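PDB 5DK5: 3'-5' exonuclease crn-4 from Caenorhabditis elegans, which degrades RNA and DNA from the 3' end as a metal-dependent DEDDh exonuclease and takes part in apoptotic DNA degradation. Local coordinates for residues B[20-25]-B[109-114]. Sequence-based numbering, arbitrary orientation.
Sequences TLLILD and LGLEEG
Thr20 and Leu111 make the nearest backbone approach, their CA atoms 8.5 Å apart, where the first strand of the RNase H-like DEDDh exonuclease fold passes the loop leading from helix 95-109 into strand 116-120. No hydrogen bond joins the two segments, and side chains alone bridge the gap. The loop illustrates how a helix can be ended and its chain led on into the neighbouring strand: Gly110, with phi 78°, closes helix 95-109 in a Schellman motif, and the next residue, Leu111, points its side chain toward strand 20-28. Its two methyl branches divide the work. CD2 lies obliquely across the branched end of Thr20, 4.0 Å from Thr20 OG1 and 4.1 Å from Thr20 CG2, so it meets hydroxyl and methyl alike. In Leu111 chi1 of -69° puts CG anti to the carbonyl carbon, and chi2 of 171° turns the fork so that CD1 and CD2 reach different strand residues, which alternate to the same face of the sheet. Leu22 is the buried partner; it also packs on Phe116 and Phe118 of the parallel strand 116-120, while its backbone bonds to Ala117 and Val119. The contact lies at the beginning of a strand that carries Asp25, a magnesium ligand, further along. Leu111 CD1 and Leu22 CD1 meet tip to tip, 4.0 Å apart.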
ATOM      1  N   THR B  20     -20.910 -31.029  -9.805  1.00 41.48           N
ATOM      2  CA  THR B  20     -20.398 -29.713 -10.176  1.00 38.82           C
ATOM      3  C   THR B  20     -19.139 -29.368  -9.388  1.00 36.61           C
ATOM      4  O   THR B  20     -19.086 -29.546  -8.172  1.00 36.14           O
ATOM      5  CB  THR B  20     -21.448 -28.610  -9.938  1.00 40.43           C
ATOM      6  OG1 THR B  20     -22.663 -28.946 -10.616  1.00 43.15           O
ATOM      7  CG2 THR B  20     -20.946 -27.260 -10.443  1.00 40.54           C
ATOM      8  N   LEU B  21     -18.128 -28.876 -10.100  1.00 34.82           N
ATOM      9  CA  LEU B  21     -16.900 -28.389  -9.483  1.00 32.61           C
ATOM     10  C   LEU B  21     -16.634 -26.946  -9.902  1.00 35.40           C
ATOM     11  O   LEU B  21     -16.576 -26.632 -11.091  1.00 33.44           O
ATOM     12  CB  LEU B  21     -15.713 -29.274  -9.862  1.00 37.75           C
ATOM     13  CG  LEU B  21     -15.754 -30.720  -9.364  1.00 34.40           C
ATOM     14  CD1 LEU B  21     -14.574 -31.498  -9.918  1.00 35.25           C
ATOM     15  CD2 LEU B  21     -15.763 -30.774  -7.841  1.00 33.89           C
ATOM     16  N   LEU B  22     -16.472 -26.075  -8.911  1.00 36.25           N
ATOM     17  CA  LEU B  22     -16.226 -24.661  -9.156  1.00 37.73           C
ATOM     18  C   LEU B  22     -14.752 -24.342  -8.961  1.00 29.07           C
ATOM     19  O   LEU B  22     -14.254 -24.347  -7.841  1.00 28.64           O
ATOM     20  CB  LEU B  22     -17.076 -23.797  -8.222  1.00 37.98           C
ATOM     21  CG  LEU B  22     -18.588 -24.019  -8.282  1.00 38.38           C
ATOM     22  CD1 LEU B  22     -19.292 -23.117  -7.280  1.00 38.84           C
ATOM     23  CD2 LEU B  22     -19.127 -23.781  -9.688  1.00 29.63           C
ATOM     24  N   ILE B  23     -14.056 -24.067 -10.057  1.00 29.25           N
ATOM     25  CA  ILE B  23     -12.647 -23.714  -9.979  1.00 28.90           C
ATOM     26  C   ILE B  23     -12.529 -22.273  -9.486  1.00 27.75           C
ATOM     27  O   ILE B  23     -12.867 -21.336 -10.205  1.00 27.30           O
ATOM     28  CB  ILE B  23     -11.939 -23.874 -11.336  1.00 29.61           C
ATOM     29  CG1 ILE B  23     -11.934 -25.341 -11.772  1.00 31.25           C
ATOM     30  CG2 ILE B  23     -10.503 -23.364 -11.263  1.00 32.89           C
ATOM     31  CD1 ILE B  23     -13.185 -25.780 -12.507  1.00 31.65           C
ATOM     32  N   LEU B  24     -12.046 -22.111  -8.258  1.00 27.51           N
ATOM     33  CA  LEU B  24     -12.015 -20.811  -7.593  1.00 27.63           C
ATOM     34  C   LEU B  24     -10.613 -20.208  -7.583  1.00 28.37           C
ATOM     35  O   LEU B  24      -9.620 -20.927  -7.476  1.00 26.44           O
ATOM     36  CB  LEU B  24     -12.540 -20.954  -6.162  1.00 29.79           C
ATOM     37  CG  LEU B  24     -12.469 -19.726  -5.253  1.00 33.85           C
ATOM     38  CD1 LEU B  24     -13.660 -19.718  -4.309  1.00 36.99           C
ATOM     39  CD2 LEU B  24     -11.173 -19.704  -4.455  1.00 34.98           C
ATOM     40  N   ASP B  25     -10.542 -18.882  -7.681  1.00 34.18           N
ATOM     41  CA  ASP B  25      -9.265 -18.177  -7.661  1.00 34.65           C
ATOM     42  C   ASP B  25      -9.390 -16.767  -7.091  1.00 30.36           C
ATOM     43  O   ASP B  25     -10.210 -15.970  -7.549  1.00 26.47           O
ATOM     44  CB  ASP B  25      -8.674 -18.097  -9.066  1.00 38.40           C
ATOM     45  CG  ASP B  25      -7.321 -17.417  -9.087  1.00 42.83           C
ATOM     46  OD1 ASP B  25      -7.273 -16.170  -9.115  1.00 45.48           O
ATOM     47  OD2 ASP B  25      -6.302 -18.133  -9.072  1.00 44.49           O
ATOM     48  N   LEU B 109     -27.751 -20.229  -9.743  1.00 32.80           N
ATOM     49  CA  LEU B 109     -27.368 -21.432 -10.473  1.00 31.43           C
ATOM     50  C   LEU B 109     -28.178 -22.641 -10.013  1.00 32.37           C
ATOM     51  O   LEU B 109     -28.225 -23.664 -10.698  1.00 33.26           O
ATOM     52  CB  LEU B 109     -25.875 -21.714 -10.302  1.00 40.71           C
ATOM     53  CG  LEU B 109     -24.889 -20.757 -10.980  1.00 40.29           C
ATOM     54  CD1 LEU B 109     -23.472 -21.205 -10.694  1.00 39.19           C
ATOM     55  CD2 LEU B 109     -25.121 -20.665 -12.482  1.00 41.19           C
ATOM     56  N   GLY B 110     -28.812 -22.522  -8.852  1.00 39.60           N
ATOM     57  CA  GLY B 110     -29.611 -23.604  -8.307  1.00 43.02           C
ATOM     58  C   GLY B 110     -28.760 -24.687  -7.670  1.00 44.64           C
ATOM     59  O   GLY B 110     -29.165 -25.850  -7.609  1.00 42.67           O
ATOM     60  N   LEU B 111     -27.580 -24.304  -7.193  1.00 39.97           N
ATOM     61  CA  LEU B 111     -26.678 -25.238  -6.530  1.00 44.63           C
ATOM     62  C   LEU B 111     -27.155 -25.541  -5.115  1.00 50.01           C
ATOM     63  O   LEU B 111     -27.618 -24.649  -4.403  1.00 52.78           O
ATOM     64  CB  LEU B 111     -25.254 -24.676  -6.491  1.00 42.53           C
ATOM     65  CG  LEU B 111     -24.524 -24.585  -7.832  1.00 42.57           C
ATOM     66  CD1 LEU B 111     -23.221 -23.815  -7.679  1.00 41.75           C
ATOM     67  CD2 LEU B 111     -24.259 -25.974  -8.389  1.00 43.00           C
ATOM     68  N   GLU B 112     -27.035 -26.803  -4.715  1.00 50.98           N
ATOM     69  CA  GLU B 112     -27.441 -27.230  -3.382  1.00 55.51           C
ATOM     70  C   GLU B 112     -26.236 -27.381  -2.465  1.00 53.13           C
ATOM     71  O   GLU B 112     -25.119 -27.624  -2.922  1.00 51.03           O
ATOM     72  CB  GLU B 112     -28.210 -28.549  -3.455  1.00 61.08           C
ATOM     73  CG  GLU B 112     -29.490 -28.471  -4.266  1.00 64.09           C
ATOM     74  CD  GLU B 112     -30.299 -29.750  -4.193  1.00 66.59           C
ATOM     75  OE1 GLU B 112     -31.226 -29.820  -3.357  1.00 67.13           O
ATOM     76  OE2 GLU B 112     -30.006 -30.686  -4.966  1.00 67.37           O
ATOM     77  N   GLU B 113     -26.477 -27.238  -1.167  1.00 66.74           N
ATOM     78  CA  GLU B 113     -25.427 -27.351  -0.164  1.00 67.75           C
ATOM     79  C   GLU B 113     -24.788 -28.737  -0.160  1.00 64.55           C
ATOM     80  O   GLU B 113     -25.475 -29.745  -0.002  1.00 65.39           O
ATOM     81  CB  GLU B 113     -25.995 -27.046   1.223  1.00 73.04           C
ATOM     82  CG  GLU B 113     -26.562 -25.645   1.375  1.00 77.01           C
ATOM     83  CD  GLU B 113     -27.214 -25.425   2.726  1.00 81.01           C
ATOM     84  OE1 GLU B 113     -27.322 -26.398   3.504  1.00 83.05           O
ATOM     85  OE2 GLU B 113     -27.619 -24.278   3.013  1.00 81.82           O
ATOM     86  N   GLY B 114     -23.471 -28.778  -0.338  1.00 42.57           N
ATOM     87  CA  GLY B 114     -22.718 -30.015  -0.221  1.00 41.52           C
ATOM     88  C   GLY B 114     -22.686 -30.875  -1.472  1.00 39.54           C
ATOM     89  O   GLY B 114     -22.019 -31.910  -1.492  1.00 41.82           O
TER